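Local coordinates for 3-dehydroquinate dehydratase (Thermus thermophilus, PDB 2UYG), which catalyses the trans-dehydration of 3-dehydroquinate to 3-dehydroshikimate, a step of the pathway to chorismate, working as a homododecamer, at the interface of chains A and B. Coordinates in Å, arbitrary orientation; residue numbers count along the deposited sequence, not the author numbering. Chains: chain A/B, 3-dehydroquinate dehydratase.

The interface of chains A and B. Residues chain A 8-9, 11, 50; chain B 53, 56-57, 60.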
ATOM      1  N   PRO A   8     -22.253  20.572  -1.402  1.00 22.64           N
ATOM      2  CA  PRO A   8     -22.619  20.574  -0.001  1.00 22.34           C
ATOM      3  C   PRO A   8     -21.830  21.475   0.884  1.00 22.38           C
ATOM      4  O   PRO A   8     -20.649  21.863   0.633  1.00 21.52           O
ATOM      5  CB  PRO A   8     -22.499  19.149   0.375  1.00 24.61           C
ATOM      6  CG  PRO A   8     -21.923  18.450  -0.818  1.00 25.13           C
ATOM      7  CD  PRO A   8     -22.095  19.253  -1.943  1.00 22.94           C
ATOM      8  N   ASN A   9     -22.541  21.892   1.933  1.00 22.54           N
ATOM      9  CA  ASN A   9     -22.013  22.775   2.962  1.00 23.00           C
ATOM     10  C   ASN A   9     -21.587  24.215   2.550  1.00 22.58           C
ATOM     11  O   ASN A   9     -21.258  25.072   3.395  1.00 21.89           O
ATOM     12  CB  ASN A   9     -20.874  22.080   3.702  1.00 21.27           C
ATOM     13  CG  ASN A   9     -21.294  20.754   4.219  1.00 25.33           C
ATOM     14  OD1 ASN A   9     -22.222  20.641   5.098  1.00 21.43           O
ATOM     15  ND2 ASN A   9     -20.657  19.700   3.677  1.00 22.59           N
ATOM     16  N   ASN A  11     -23.383  26.456   1.531  1.00 23.99           N
ATOM     17  CA  ASN A  11     -24.420  27.366   2.082  1.00 24.54           C
ATOM     18  C   ASN A  11     -24.057  27.988   3.366  1.00 26.97           C
ATOM     19  O   ASN A  11     -24.598  29.056   3.706  1.00 27.49           O
ATOM     20  CB  ASN A  11     -25.818  26.713   2.183  1.00 24.65           C
ATOM     21  CG  ASN A  11     -25.787  25.348   2.883  1.00 25.79           C
ATOM     22  OD1 ASN A  11     -24.896  24.568   2.637  1.00 23.98           O
ATOM     23  ND2 ASN A  11     -26.722  25.094   3.771  1.00 14.32           N
ATOM     24  N   ASN A  50     -26.931  20.645  -1.249  1.00 22.65           N
ATOM     25  CA  ASN A  50     -26.265  19.664  -0.439  1.00 21.64           C
ATOM     26  C   ASN A  50     -26.443  18.222  -1.014  1.00 22.91           C
ATOM     27  O   ASN A  50     -25.910  17.299  -0.410  1.00 20.00           O
ATOM     28  CB  ASN A  50     -26.833  19.714   0.954  1.00 21.36           C
ATOM     29  CG  ASN A  50     -26.459  21.006   1.713  1.00 23.07           C
ATOM     30  OD1 ASN A  50     -25.292  21.397   1.767  1.00 17.15           O
ATOM     31  ND2 ASN A  50     -27.473  21.668   2.302  1.00 21.76           N
TER
ATOM     32  N   GLY B  53     -28.035  14.023   1.404  1.00 21.86           N
ATOM     33  CA  GLY B  53     -28.302  15.431   1.265  1.00 22.65           C
ATOM     34  C   GLY B  53     -29.229  15.849   2.354  1.00 24.53           C
ATOM     35  O   GLY B  53     -29.031  16.924   2.933  1.00 25.48           O
ATOM     36  N   ILE B  56     -27.376  15.706   5.762  1.00 20.26           N
ATOM     37  CA  ILE B  56     -26.488  16.895   5.800  1.00 22.77           C
ATOM     38  C   ILE B  56     -27.280  18.136   6.201  1.00 23.46           C
ATOM     39  O   ILE B  56     -26.856  18.882   7.040  1.00 21.82           O
ATOM     40  CB  ILE B  56     -25.846  17.164   4.446  1.00 22.90           C
ATOM     41  CG1 ILE B  56     -24.823  16.076   4.164  1.00 22.60           C
ATOM     42  CG2 ILE B  56     -25.316  18.615   4.444  1.00 22.93           C
ATOM     43  CD1 ILE B  56     -24.170  16.177   2.918  1.00 22.83           C
ATOM     44  N   GLU B  57     -28.447  18.305   5.582  1.00 25.07           N
ATOM     45  CA  GLU B  57     -29.364  19.384   5.893  1.00 26.09           C
ATOM     46  C   GLU B  57     -29.790  19.434   7.294  1.00 24.83           C
ATOM     47  O   GLU B  57     -29.772  20.505   7.884  1.00 22.62           O
ATOM     48  CB  GLU B  57     -30.601  19.403   4.969  1.00 27.22           C
ATOM     49  CG  GLU B  57     -30.071  19.900   3.636  1.00 35.15           C
ATOM     50  CD  GLU B  57     -31.038  20.583   2.699  1.00 40.04           C
ATOM     51  OE1 GLU B  57     -32.327  20.396   2.900  1.00 42.98           O
ATOM     52  OE2 GLU B  57     -30.433  21.248   1.767  1.00 24.73           O
ATOM     53  N   GLN B  60     -26.869  20.419   9.454  1.00 24.80           N
ATOM     54  CA  GLN B  60     -26.559  21.867   9.324  1.00 25.97           C
ATOM     55  C   GLN B  60     -27.587  22.794  10.114  1.00 28.79           C
ATOM     56  O   GLN B  60     -27.268  23.875  10.649  1.00 29.48           O
ATOM     57  CB  GLN B  60     -26.584  22.278   7.882  1.00 24.17           C
ATOM     58  CG  GLN B  60     -25.581  21.581   6.941  1.00 24.72           C
ATOM     59  CD  GLN B  60     -25.732  22.070   5.533  1.00 24.70           C
ATOM     60  OE1 GLN B  60     -26.772  22.557   5.182  1.00 26.67           O
ATOM     61  NE2 GLN B  60     -24.711  21.909   4.709  1.00 22.89           N
TER
HETATM   62  O   HOH W   1     -29.624  21.409  -0.641  1.00 19.83           O
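A:Asn9, A:Asn11 and A:Asn50 meet B:Gln60 from loop backbone and a short 3-10 turn, A:Asn9 with positive phi (64°), whereas B:Gly53, B:Ile56, B:Glu57 and B:Gln60 lie along one face of helix 52-61. B:Gln60 stretches out straight from its helix (chi2 179°), which carries the amide in among the three asparagines. B:Gln60 NE2 gives a hydrogen bond to A:Asn9 OD1 at 2.8 Å; that oxygen lies in the glutamine's amide plane, but the nitrogen stands above the asparagine's carbonyl plane. B:Gln60 NE2 also donates to A:Asn50 OD1 at 3.0 Å, more bent and tilted from the amide plane. On the other end, B:Gln60 OE1 takes a nearly straight bond from A:Asn11 ND2 (2.9 Å, 177° at H). A leucine in place of B:Gln60 would probably leave the side-chain oxygen OD1 of A:Asn9 and ND2 of A:Asn11 without their mates across the interface.

A:Asn50 is held from both chains. A:Asn50 OD1 also accepts a hydrogen bond from the backbone N of A:Asn9 at 2.8 Å, which probably helps fix the amide's rotation, with ND2 facing B:Glu57. There A:Asn50 ND2 meets the anti lone pair of B:Glu57 OE2 at 3.0 Å, with amide and carboxylate almost perpendicular. Water 1 links that carboxylate oxygen to the backbone N of A:Asn50. B:Ile56 CG2 sits over the face of the A:Asn50 amide, 3.8 Å from A:Asn50 CG.

Within the dodecamer, this patch joins the loop and 3-10 turn after strand 2-6, and the loop between strand 44-48 and helix 52-61, of one subunit to helix 52-61 of its neighbour, its centre about 12 Å from the catalytic A:Tyr21.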